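Local coordinates for protein methyl-coenzyme M reductase subunit beta (Methanosarcina barkeri, PDB 1E6Y) that forms part of the nickel enzyme that reduces methyl-coenzyme M with coenzyme B, releasing methane and the mixed heterodisulfide in the last step of methanogenesis, at residues I35-T38 against K39-V42; I151-S154 against A155-S159; N203-N206 against A207-L210; A244-L247 against L248-V252; D333-E336 against K337-L341. One frame throughout, in Å; residues are numbered along the deposited sequence.

Contact 1: I35-T38 against K39-V42; sequences IMDT and KRSV
Arg40 runs back along the last turn of helix 29-40 and lies beside Asp37, both side chains pointing the same way. Its grip is side-on but falls on a single oxygen: NE donates to Asp37 OD1 at 2.9 Å, nearly straight at 164°, and NH2 reaches the same OD1 at 3.2 Å. The oxygen sits in the plane of the guanidinium, whereas both nitrogens come to it from one face of the carboxylate, the two planes standing 50° apart. With chi1 at 78°, CG of Arg40 is tucked between backbone N and carbonyl carbon, and the extended chain beyond it can reach back one turn. On the way the arginine chain crosses the Met36 side chain at about a right angle, CD of Arg40 lying 4.0 Å from CG of Met36. The other carboxylate oxygen, Asp37 OD2, takes a bond from a water that is itself weakly held by Arg40 NH2. Ser41, first residue of strand 41-45, turns its hydroxyl back: OG donates to Asp37 O at 2.7 Å, in the carbonyl plane on a lone pair. Nearby, a second water bridges Thr38 O and Ser41 O, spanning the change from helix to strand. Arg40 NH1 bonds to the backbone oxygens of Asp96 and Ser112. A leucine in place of Arg40 would probably leave the Asp37 carboxylate without its countercharge and those carbonyls without a donor. The buried guanidinium thus ties the helix end to Asp96 and Ser112 of the same chain, and its positive charge is likely to favour the ionised form of Asp37.

Contact 2: I151-S154 against A155-S159; sequences IVKS and AVWGS
Lys153 O accepts two backbone N-H groups in the closing turns of helix 149-157. It takes Trp157 N at 2.8 Å in the carbonyl plane, and also Val156 N at 3.1 Å, which comes from well above that plane. One residue on, Gly158 N donates to Ser154 O at 2.8 Å and extends the ladder past the last helical residue. The ammonium of Lys153 is held by water and protein together: NZ donates at 2.9 Å to a water that in turn donates to Gly158 O, and NZ bonds further to the backbone of another protein's chain in the complex. That same amine lies off-centre over the five-membered ring of Trp157 as a cation-pi contact, 4.3 Å from the centroid. Closer in, CE of Lys153 rests over this face, 3.7 Å from the centroid, in a CH-pi contact. A bend at chi2 (-94°) of Lys153 lays the aliphatic chain across the indole. An alanine at Lys153 would probably uncover this indole face and leave the water on Gly158 O, and the neighbouring protein's backbone, without their donor. Outward from the pair, Ala155 packs on Ile49 and Leu53 of helix 46-55, while Val156 and Trp157 meet helix 125-141. Gly158 leaves helical geometry with a positive phi of 66°, a common way for an alpha-helix to end at its C-terminus, here beside a subunit interface.

Contact 3: N203-N206 against A207-L210; sequences NAMN and ASAL
Ala207 closes the first full turn of helix 204-221: its N donates to Asn203 O at 2.8 Å, and its CB lies against the same oxygen. Ser208 comes next, and its N bonds to Ala204 O at 3.0 Å. Its hydroxyl is folded back onto the helix, since chi1 of 54° sets OG between the residue's own N and carbonyl carbon. There OG stands 3.0 Å from Met205 O and 3.3 Å from Ala204 O. This turn starts with a classic N-cap. Asn203, the residue just before the helix, accepts from Asn206 N through OD1 at 3.0 Å, a fairly straight bond of 161°, so that an amide N-H of the first turn gains an acceptor that the helix itself cannot supply. The capping side chain is fixed at its other end as well, ND2 donating to Asp9 OD1. Ala209 follows; its N bonds to Met205 O and its CB also lies against that oxygen, at 3.2 Å; outward, the methyl meets Pro425 and Ile426 at helix 425-429. Last in order, Leu210 sends its N to Asn206 O at 3.0 Å, and with CG swung away from the backbone N (chi1 -177°) its side chain packs on Val196 and Ile199 of helix 193-199.

Contact 4: A244-L247 against L248-V252; sequences ANNL and LYDIV
A type I' beta turn, Ala244 to Leu247, leads into helix 247-255, and Asn246 occupies the N-cap position without making a side-chain capping bond. Tyr249 N is instead taken by Asn243 OD1. The Asn246 amide lies alongside Tyr249, pointing the same way, the amide and ring planes only 3° apart. Asn246 OD1 approaches Tyr249 CB to 3.3 Å and accepts from Asn243 ND2. The Asp250 side chain crosses that of Asn246 at about a right angle, amide and carboxylate planes 68° apart, and is joined to it through water: one molecule accepts from Asn246 ND2 and donates to Asp250 OD2, while another links that oxygen to Asn245 O. The backbone starts the helix regularly, Asp250 N on Asn246 O at 2.8 Å and Ile251 N on Leu247 O at 2.9 Å. A further water bridges Ala244 O and Leu248 N. On the apolar side, Leu247 and Ile251 run side by side, with Leu247 CG 3.8 Å from Ile251 CD1. Leu248, Ile251 and Val252 press on helix 296-318, Leu247 and Ile251 meet Arg271 of helix 261-274, and Asn246 touches Tyr7 of strand 3-7, while Tyr249 packs on Asn69 of the gamma subunit.

Contact 5: D333-E336 against K337-L341; sequences DILE and KETGL
With chi1 at -167°, Asp333 swings its carboxylate away from its backbone N and along helix 323-339, while Lys337 stays extended until a final bend at chi4 (57°) turns its amine back to meet it. The two side chains pass at a slant, and NZ of Lys337 bonds to Asp333 OD1 at 2.9 Å, on the syn side and close to the carboxylate plane, in an i to i+4 salt bridge. Both charges have further partners: Asp333 OD2 accepts from Tyr103 of the gamma subunit and pairs with a basic side chain of another protein's chain, and Lys337 NZ pairs with an acidic one there. Near the helix end, Thr339 folds its hydroxyl back toward Leu335. OG1 donates to Leu335 O at 2.8 Å and accepts from Leu341 N at 3.1 Å, so one oxygen ties the last turn to the exit. Its methyl, CG2, lies 4.3 Å from CD1 of Leu335. Gly340 N donates to Glu336 O at 2.7 Å, and beyond it Leu341 O lies 3.1 Å from CG of Glu336 and meets its CA in a CA-H...O contact. That carbonyl is buried with no hydrogen-bond partner in the model. Glu336 itself directs OE1 to Arg239 of the gamma subunit and OE2 to Gly343 N. The bond from Leu341 N to Thr339 OG1 makes an ST turn, which together with the positive phi of Gly340 (79°) marks the end of the helix, beside the gamma subunit.

All five contacts are local, each along a helix turn or at a helix start or end, and differ by where they sit. Contacts 1 and 3 lie nearest the chain's centre, their centres about 13 and 9 Å from it; contacts 2 and 5 are far out on opposite sides, yet buried in the assembly, where other subunits adjoin them, and charged side chains of both bond to other chains. Contact 4 alone is only partly buried, and water does much of its bridging. Contacts 3 and 4 are helix starts, 1, 2 and 5 helix ends; only contact 1 passes straight into a strand. Contacts 3 and 4 also touch, Met205 SD packing 3.9 Å from Leu248 CD2.

Contact 1: I35-T38 against K39-V42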
loop_
_atom_site.group_PDB
_atom_site.type_symbol
_atom_site.label_atom_id
_atom_site.label_comp_id
_atom_site.label_asym_id
_atom_site.label_seq_id
_atom_site.Cartn_x
_atom_site.Cartn_y
_atom_site.Cartn_z
ATOM N N ILE E 35 -17.471 -10.663 21.535
ATOM C CA ILE E 35 -16.993 -10.530 20.160
ATOM C C ILE E 35 -18.108 -10.057 19.227
ATOM O O ILE E 35 -17.927 -9.104 18.470
ATOM C CB ILE E 35 -16.416 -11.869 19.645
ATOM C CG1 ILE E 35 -15.130 -12.202 20.408
ATOM C CG2 ILE E 35 -16.126 -11.793 18.144
ATOM C CD1 ILE E 35 -14.697 -13.650 20.267
ATOM N N MET E 36 -19.279 -10.678 19.336
ATOM C CA MET E 36 -20.434 -10.287 18.529
ATOM C C MET E 36 -20.838 -8.830 18.762
ATOM O O MET E 36 -21.084 -8.092 17.808
ATOM C CB MET E 36 -21.622 -11.207 18.823
ATOM C CG MET E 36 -22.915 -10.791 18.140
ATOM S SD MET E 36 -22.801 -10.700 16.335
ATOM C CE MET E 36 -22.804 -12.442 15.916
ATOM N N ASP E 37 -20.897 -8.416 20.024
ATOM C CA ASP E 37 -21.257 -7.042 20.357
ATOM C C ASP E 37 -20.203 -6.049 19.882
ATOM O O ASP E 37 -20.532 -4.947 19.451
ATOM C CB ASP E 37 -21.470 -6.896 21.865
ATOM C CG ASP E 37 -22.788 -7.496 22.331
ATOM O OD1 ASP E 37 -23.579 -7.968 21.485
ATOM O OD2 ASP E 37 -23.027 -7.509 23.558
ATOM N N THR E 38 -18.941 -6.462 19.936
ATOM C CA THR E 38 -17.843 -5.649 19.423
ATOM C C THR E 38 -17.938 -5.518 17.905
ATOM O O THR E 38 -17.765 -4.430 17.356
ATOM C CB THR E 38 -16.482 -6.265 19.798
ATOM O OG1 THR E 38 -16.381 -6.352 21.225
ATOM C CG2 THR E 38 -15.336 -5.413 19.271
ATOM N N LYS E 39 -18.275 -6.618 17.237
ATOM C CA LYS E 39 -18.418 -6.611 15.787
ATOM C C LYS E 39 -19.603 -5.763 15.328
ATOM O O LYS E 39 -19.486 -5.000 14.370
ATOM C CB LYS E 39 -18.573 -8.038 15.253
ATOM C CG LYS E 39 -17.307 -8.882 15.348
ATOM C CD LYS E 39 -17.553 -10.304 14.868
ATOM C CE LYS E 39 -17.781 -10.358 13.366
ATOM N NZ LYS E 39 -17.927 -11.761 12.884
ATOM N N ARG E 40 -20.732 -5.866 16.029
ATOM C CA ARG E 40 -21.978 -5.303 15.494
ATOM C C ARG E 40 -22.262 -3.896 15.956
ATOM O O ARG E 40 -23.269 -3.293 15.551
ATOM C CB ARG E 40 -23.141 -6.234 15.888
ATOM C CG ARG E 40 -23.582 -6.070 17.338
ATOM C CD ARG E 40 -24.527 -7.201 17.737
ATOM N NE ARG E 40 -25.027 -7.120 19.094
ATOM C CZ ARG E 40 -26.187 -6.659 19.545
ATOM N NH1 ARG E 40 -27.120 -6.180 18.721
ATOM N NH2 ARG E 40 -26.462 -6.679 20.853
ATOM N N SER E 41 -21.374 -3.317 16.759
ATOM C CA SER E 41 -21.651 -2.015 17.374
ATOM C C SER E 41 -20.714 -0.895 16.933
ATOM O O SER E 41 -19.510 -1.099 16.784
ATOM C CB SER E 41 -21.604 -2.127 18.897
ATOM O OG SER E 41 -22.482 -3.131 19.367
ATOM N N VAL E 42 -21.279 0.296 16.736
ATOM C CA VAL E 42 -20.491 1.504 16.505
ATOM C C VAL E 42 -21.025 2.685 17.309
ATOM O O VAL E 42 -22.158 2.668 17.787
ATOM C CB VAL E 42 -20.460 1.913 15.002
ATOM C CG1 VAL E 42 -19.803 0.824 14.172
ATOM C CG2 VAL E 42 -21.875 2.216 14.495
HETATM O O HOH W 1 -25.830 -8.059 23.895
HETATM O O HOH W 2 -17.278 -1.805 18.185
#

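Contact 2: I151-S154 against A155-S159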
loop_
_atom_site.group_PDB
_atom_site.type_symbol
_atom_site.label_atom_id
_atom_site.label_comp_id
_atom_site.label_asym_id
_atom_site.label_seq_id
_atom_site.Cartn_x
_atom_site.Cartn_y
_atom_site.Cartn_z
ATOM N N ILE E 151 -23.051 16.941 1.193
ATOM C CA ILE E 151 -22.598 17.585 2.423
ATOM C C ILE E 151 -23.096 16.826 3.657
ATOM O O ILE E 151 -22.334 16.594 4.598
ATOM C CB ILE E 151 -23.081 19.063 2.491
ATOM C CG1 ILE E 151 -22.532 19.856 1.300
ATOM C CG2 ILE E 151 -22.644 19.708 3.802
ATOM C CD1 ILE E 151 -21.015 19.935 1.245
ATOM N N VAL E 152 -24.359 16.408 3.635
ATOM C CA VAL E 152 -24.912 15.604 4.724
ATOM C C VAL E 152 -24.189 14.260 4.812
ATOM O O VAL E 152 -23.777 13.835 5.893
ATOM C CB VAL E 152 -26.428 15.358 4.530
ATOM C CG1 VAL E 152 -26.940 14.367 5.570
ATOM C CG2 VAL E 152 -27.186 16.670 4.646
ATOM N N LYS E 153 -23.953 13.649 3.655
ATOM C CA LYS E 153 -23.312 12.341 3.588
ATOM C C LYS E 153 -21.911 12.374 4.188
ATOM O O LYS E 153 -21.575 11.539 5.025
ATOM C CB LYS E 153 -23.247 11.865 2.135
ATOM C CG LYS E 153 -22.943 10.387 1.979
ATOM C CD LYS E 153 -21.462 10.145 1.787
ATOM C CE LYS E 153 -21.168 8.674 1.596
ATOM N NZ LYS E 153 -19.729 8.451 1.309
ATOM N N SER E 154 -21.120 13.370 3.799
ATOM C CA SER E 154 -19.739 13.469 4.258
ATOM C C SER E 154 -19.593 13.977 5.686
ATOM O O SER E 154 -18.559 13.759 6.316
ATOM C CB SER E 154 -18.925 14.354 3.317
ATOM O OG SER E 154 -18.472 13.595 2.213
ATOM N N ALA E 155 -20.622 14.652 6.197
ATOM C CA ALA E 155 -20.652 15.010 7.613
ATOM C C ALA E 155 -20.604 13.737 8.452
ATOM O O ALA E 155 -19.982 13.706 9.514
ATOM C CB ALA E 155 -21.910 15.808 7.936
ATOM N N VAL E 156 -21.176 12.665 7.909
ATOM C CA VAL E 156 -21.217 11.371 8.581
ATOM C C VAL E 156 -20.039 10.477 8.173
ATOM O O VAL E 156 -19.321 9.960 9.029
ATOM C CB VAL E 156 -22.549 10.630 8.278
ATOM C CG1 VAL E 156 -22.619 9.323 9.053
ATOM C CG2 VAL E 156 -23.737 11.517 8.630
ATOM N N TRP E 157 -19.811 10.358 6.866
ATOM C CA TRP E 157 -18.863 9.391 6.309
ATOM C C TRP E 157 -17.452 9.945 6.102
ATOM O O TRP E 157 -16.546 9.203 5.717
ATOM C CB TRP E 157 -19.378 8.862 4.966
ATOM C CG TRP E 157 -20.573 7.962 5.047
ATOM C CD1 TRP E 157 -21.879 8.343 5.147
ATOM C CD2 TRP E 157 -20.585 6.540 4.873
ATOM N NE1 TRP E 157 -22.706 7.252 5.026
ATOM C CE2 TRP E 157 -21.939 6.130 4.857
ATOM C CE3 TRP E 157 -19.583 5.568 4.724
ATOM C CZ2 TRP E 157 -22.318 4.792 4.697
ATOM C CZ3 TRP E 157 -19.960 4.237 4.563
ATOM C CH2 TRP E 157 -21.318 3.864 4.550
ATOM N N GLY E 158 -17.293 11.260 6.229
ATOM C CA GLY E 158 -16.000 11.878 5.982
ATOM C C GLY E 158 -15.539 11.777 4.537
ATOM O O GLY E 158 -16.298 12.069 3.612
ATOM N N SER E 159 -14.302 11.324 4.337
ATOM C CA SER E 159 -13.712 11.268 3.000
ATOM C C SER E 159 -13.898 9.939 2.273
ATOM O O SER E 159 -13.431 9.778 1.146
ATOM C CB SER E 159 -12.224 11.608 3.059
ATOM O OG SER E 159 -12.021 13.001 2.893
HETATM O O HOH W 3 -18.341 10.651 2.491
#

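Contact 3: N203-N206 against A207-L210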
loop_
_atom_site.group_PDB
_atom_site.type_symbol
_atom_site.label_atom_id
_atom_site.label_comp_id
_atom_site.label_asym_id
_atom_site.label_seq_id
_atom_site.Cartn_x
_atom_site.Cartn_y
_atom_site.Cartn_z
ATOM N N ASN E 203 -10.237 0.362 35.237
ATOM C CA ASN E 203 -10.027 -0.769 36.132
ATOM C C ASN E 203 -8.934 -1.641 35.533
ATOM O O ASN E 203 -9.152 -2.308 34.520
ATOM C CB ASN E 203 -11.320 -1.582 36.281
ATOM C CG ASN E 203 -11.193 -2.715 37.292
ATOM O OD1 ASN E 203 -10.353 -3.603 37.148
ATOM N ND2 ASN E 203 -12.062 -2.709 38.295
ATOM N N ALA E 204 -7.779 -1.664 36.191
ATOM C CA ALA E 204 -6.588 -2.328 35.667
ATOM C C ALA E 204 -6.813 -3.789 35.272
ATOM O O ALA E 204 -6.571 -4.168 34.124
ATOM C CB ALA E 204 -5.449 -2.224 36.676
ATOM N N MET E 205 -7.320 -4.597 36.199
ATOM C CA MET E 205 -7.459 -6.026 35.938
ATOM C C MET E 205 -8.597 -6.368 34.979
ATOM O O MET E 205 -8.526 -7.363 34.261
ATOM C CB MET E 205 -7.631 -6.808 37.238
ATOM C CG MET E 205 -7.450 -8.305 37.036
ATOM S SD MET E 205 -7.582 -9.260 38.542
ATOM C CE MET E 205 -6.339 -8.420 39.564
ATOM N N ASN E 206 -9.640 -5.544 34.956
ATOM C CA ASN E 206 -10.707 -5.723 33.975
ATOM C C ASN E 206 -10.256 -5.276 32.586
ATOM O O ASN E 206 -10.697 -5.825 31.575
ATOM C CB ASN E 206 -11.968 -4.963 34.401
ATOM C CG ASN E 206 -12.825 -5.757 35.376
ATOM O OD1 ASN E 206 -12.799 -6.989 35.380
ATOM N ND2 ASN E 206 -13.578 -5.055 36.218
ATOM N N ALA E 207 -9.339 -4.313 32.546
ATOM C CA ALA E 207 -8.719 -3.888 31.293
ATOM C C ALA E 207 -7.859 -5.007 30.708
ATOM O O ALA E 207 -7.975 -5.335 29.525
ATOM C CB ALA E 207 -7.874 -2.633 31.518
ATOM N N SER E 208 -7.028 -5.621 31.545
ATOM C CA SER E 208 -6.196 -6.726 31.085
ATOM C C SER E 208 -7.036 -7.968 30.773
ATOM O O SER E 208 -6.736 -8.700 29.828
ATOM C CB SER E 208 -5.103 -7.052 32.112
ATOM O OG SER E 208 -5.638 -7.292 33.400
ATOM N N ALA E 209 -8.158 -8.125 31.473
ATOM C CA ALA E 209 -9.056 -9.251 31.227
ATOM C C ALA E 209 -9.733 -9.139 29.865
ATOM O O ALA E 209 -9.728 -10.093 29.080
ATOM C CB ALA E 209 -10.103 -9.336 32.324
ATOM N N LEU E 210 -10.291 -7.965 29.576
ATOM C CA LEU E 210 -10.951 -7.723 28.296
ATOM C C LEU E 210 -9.960 -7.811 27.138
ATOM O O LEU E 210 -10.256 -8.413 26.102
ATOM C CB LEU E 210 -11.634 -6.350 28.297
ATOM C CG LEU E 210 -12.424 -5.988 27.033
ATOM C CD1 LEU E 210 -13.462 -7.060 26.732
ATOM C CD2 LEU E 210 -13.090 -4.640 27.217
#

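Contact 4: A244-L247 against L248-V252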
loop_
_atom_site.group_PDB
_atom_site.type_symbol
_atom_site.label_atom_id
_atom_site.label_comp_id
_atom_site.label_asym_id
_atom_site.label_seq_id
_atom_site.Cartn_x
_atom_site.Cartn_y
_atom_site.Cartn_z
ATOM N N ALA E 244 -6.973 -16.707 37.268
ATOM C CA ALA E 244 -7.180 -18.090 37.691
ATOM C C ALA E 244 -6.513 -18.368 39.033
ATOM O O ALA E 244 -5.372 -17.953 39.270
ATOM C CB ALA E 244 -6.646 -19.048 36.638
ATOM N N ASN E 245 -7.272 -18.990 39.933
ATOM C CA ASN E 245 -6.798 -19.371 41.262
ATOM C C ASN E 245 -6.331 -18.192 42.103
ATOM O O ASN E 245 -5.656 -18.375 43.116
ATOM C CB ASN E 245 -5.683 -20.418 41.152
ATOM C CG ASN E 245 -6.154 -21.703 40.501
ATOM O OD1 ASN E 245 -7.355 -21.969 40.421
ATOM N ND2 ASN E 245 -5.211 -22.493 40.003
ATOM N N ASN E 246 -6.774 -16.994 41.727
ATOM C CA ASN E 246 -6.419 -15.755 42.420
ATOM C C ASN E 246 -4.914 -15.502 42.445
ATOM O O ASN E 246 -4.433 -14.682 43.226
ATOM C CB ASN E 246 -6.961 -15.769 43.857
ATOM C CG ASN E 246 -7.583 -14.448 44.262
ATOM O OD1 ASN E 246 -8.003 -13.660 43.417
ATOM N ND2 ASN E 246 -7.672 -14.212 45.566
ATOM N N LEU E 247 -4.184 -16.172 41.557
ATOM C CA LEU E 247 -2.727 -16.078 41.525
ATOM C C LEU E 247 -2.272 -14.660 41.198
ATOM O O LEU E 247 -1.464 -14.080 41.926
ATOM C CB LEU E 247 -2.154 -17.061 40.500
ATOM C CG LEU E 247 -0.635 -17.240 40.506
ATOM C CD1 LEU E 247 -0.186 -17.789 41.854
ATOM C CD2 LEU E 247 -0.216 -18.177 39.380
ATOM N N LEU E 248 -2.847 -14.085 40.145
ATOM C CA LEU E 248 -2.537 -12.717 39.741
ATOM C C LEU E 248 -2.829 -11.732 40.869
ATOM O O LEU E 248 -1.961 -10.956 41.262
ATOM C CB LEU E 248 -3.347 -12.333 38.497
ATOM C CG LEU E 248 -3.303 -10.862 38.062
ATOM C CD1 LEU E 248 -1.898 -10.486 37.603
ATOM C CD2 LEU E 248 -4.306 -10.637 36.949
ATOM N N TYR E 249 -4.038 -11.811 41.418
ATOM C CA TYR E 249 -4.460 -10.931 42.500
ATOM C C TYR E 249 -3.562 -11.062 43.733
ATOM O O TYR E 249 -3.174 -10.058 44.333
ATOM C CB TYR E 249 -5.913 -11.229 42.883
ATOM C CG TYR E 249 -6.442 -10.348 43.989
ATOM C CD1 TYR E 249 -7.035 -9.120 43.705
ATOM C CD2 TYR E 249 -6.299 -10.716 45.328
ATOM C CE1 TYR E 249 -7.468 -8.278 44.722
ATOM C CE2 TYR E 249 -6.726 -9.883 46.351
ATOM C CZ TYR E 249 -7.310 -8.665 46.044
ATOM O OH TYR E 249 -7.735 -7.839 47.059
ATOM N N ASP E 250 -3.262 -12.299 44.120
ATOM C CA ASP E 250 -2.474 -12.564 45.320
ATOM C C ASP E 250 -1.030 -12.102 45.180
ATOM O O ASP E 250 -0.455 -11.556 46.123
ATOM C CB ASP E 250 -2.500 -14.057 45.663
ATOM C CG ASP E 250 -3.815 -14.496 46.290
ATOM O OD1 ASP E 250 -4.643 -13.636 46.654
ATOM O OD2 ASP E 250 -4.018 -15.718 46.426
ATOM N N ILE E 251 -0.447 -12.320 44.005
ATOM C CA ILE E 251 0.925 -11.896 43.753
ATOM C C ILE E 251 1.026 -10.373 43.777
ATOM O O ILE E 251 1.938 -9.818 44.395
ATOM C CB ILE E 251 1.449 -12.448 42.403
ATOM C CG1 ILE E 251 1.620 -13.967 42.510
ATOM C CG2 ILE E 251 2.783 -11.795 42.038
ATOM C CD1 ILE E 251 2.030 -14.647 41.214
ATOM N N VAL E 252 0.032 -9.704 43.198
ATOM C CA VAL E 252 -0.022 -8.246 43.223
ATOM C C VAL E 252 -0.186 -7.738 44.654
ATOM O O VAL E 252 0.556 -6.856 45.092
ATOM C CB VAL E 252 -1.182 -7.710 42.344
ATOM C CG1 VAL E 252 -1.343 -6.205 42.531
ATOM C CG2 VAL E 252 -0.905 -8.020 40.881
HETATM O O HOH W 4 -4.062 -15.721 38.074
HETATM O O HOH W 5 -3.460 -17.649 44.470
HETATM O O HOH W 6 -6.541 -16.504 47.200
#

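Contact 5: D333-E336 against K337-L341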
loop_
_atom_site.group_PDB
_atom_site.type_symbol
_atom_site.label_atom_id
_atom_site.label_comp_id
_atom_site.label_asym_id
_atom_site.label_seq_id
_atom_site.Cartn_x
_atom_site.Cartn_y
_atom_site.Cartn_z
ATOM N N ASP E 333 13.344 -10.965 31.555
ATOM C CA ASP E 333 14.803 -11.005 31.503
ATOM C C ASP E 333 15.372 -11.489 32.839
ATOM O O ASP E 333 16.124 -12.463 32.886
ATOM C CB ASP E 333 15.340 -9.607 31.170
ATOM C CG ASP E 333 16.814 -9.602 30.783
ATOM O OD1 ASP E 333 17.458 -10.673 30.764
ATOM O OD2 ASP E 333 17.333 -8.506 30.489
ATOM N N ILE E 334 14.938 -10.853 33.924
ATOM C CA ILE E 334 15.435 -11.177 35.260
ATOM C C ILE E 334 14.928 -12.542 35.738
ATOM O O ILE E 334 15.647 -13.265 36.432
ATOM C CB ILE E 334 15.035 -10.090 36.292
ATOM C CG1 ILE E 334 15.629 -8.741 35.886
ATOM C CG2 ILE E 334 15.552 -10.457 37.678
ATOM C CD1 ILE E 334 15.090 -7.578 36.698
ATOM N N LEU E 335 13.722 -12.917 35.312
ATOM C CA LEU E 335 13.175 -14.238 35.618
ATOM C C LEU E 335 14.050 -15.340 35.035
ATOM O O LEU E 335 14.299 -16.353 35.694
ATOM C CB LEU E 335 11.749 -14.375 35.070
ATOM C CG LEU E 335 11.037 -15.708 35.325
ATOM C CD1 LEU E 335 10.838 -15.907 36.818
ATOM C CD2 LEU E 335 9.700 -15.727 34.602
ATOM N N GLU E 336 14.504 -15.149 33.798
ATOM C CA GLU E 336 15.379 -16.123 33.157
ATOM C C GLU E 336 16.712 -16.220 33.889
ATOM O O GLU E 336 17.246 -17.313 34.080
ATOM C CB GLU E 336 15.628 -15.750 31.693
ATOM C CG GLU E 336 14.406 -15.882 30.789
ATOM C CD GLU E 336 14.754 -15.822 29.311
ATOM O OE1 GLU E 336 15.844 -15.317 28.971
ATOM O OE2 GLU E 336 13.926 -16.255 28.484
ATOM N N LYS E 337 17.241 -15.070 34.298
ATOM C CA LYS E 337 18.521 -15.022 35.000
ATOM C C LYS E 337 18.422 -15.585 36.413
ATOM O O LYS E 337 19.387 -16.143 36.936
ATOM C CB LYS E 337 19.052 -13.589 35.024
ATOM C CG LYS E 337 19.680 -13.182 33.703
ATOM C CD LYS E 337 19.923 -11.693 33.602
ATOM C CE LYS E 337 20.742 -11.374 32.356
ATOM N NZ LYS E 337 20.098 -11.868 31.099
ATOM N N GLU E 338 17.209 -15.560 36.960
ATOM C CA GLU E 338 16.938 -16.115 38.280
ATOM C C GLU E 338 16.800 -17.639 38.263
ATOM O O GLU E 338 17.199 -18.308 39.217
ATOM C CB GLU E 338 15.667 -15.480 38.859
ATOM C CG GLU E 338 15.256 -15.998 40.236
ATOM C CD GLU E 338 16.327 -15.787 41.295
ATOM O OE1 GLU E 338 16.602 -16.737 42.054
ATOM O OE2 GLU E 338 16.881 -14.672 41.384
ATOM N N THR E 339 16.283 -18.185 37.164
ATOM C CA THR E 339 15.847 -19.582 37.127
ATOM C C THR E 339 16.572 -20.465 36.110
ATOM O O THR E 339 16.596 -21.687 36.257
ATOM C CB THR E 339 14.329 -19.695 36.838
ATOM O OG1 THR E 339 14.036 -19.093 35.571
ATOM C CG2 THR E 339 13.521 -19.015 37.926
ATOM N N GLY E 340 17.047 -19.864 35.023
ATOM C CA GLY E 340 17.562 -20.649 33.912
ATOM C C GLY E 340 16.446 -21.203 33.039
ATOM O O GLY E 340 16.669 -22.087 32.213
ATOM N N LEU E 341 15.239 -20.678 33.229
ATOM C CA LEU E 341 14.076 -21.070 32.436
ATOM C C LEU E 341 13.722 -19.938 31.482
ATOM O O LEU E 341 13.976 -18.771 31.782
ATOM C CB LEU E 341 12.885 -21.344 33.355
ATOM C CG LEU E 341 13.013 -22.529 34.307
ATOM C CD1 LEU E 341 11.913 -22.465 35.348
ATOM C CD2 LEU E 341 12.938 -23.822 33.523
#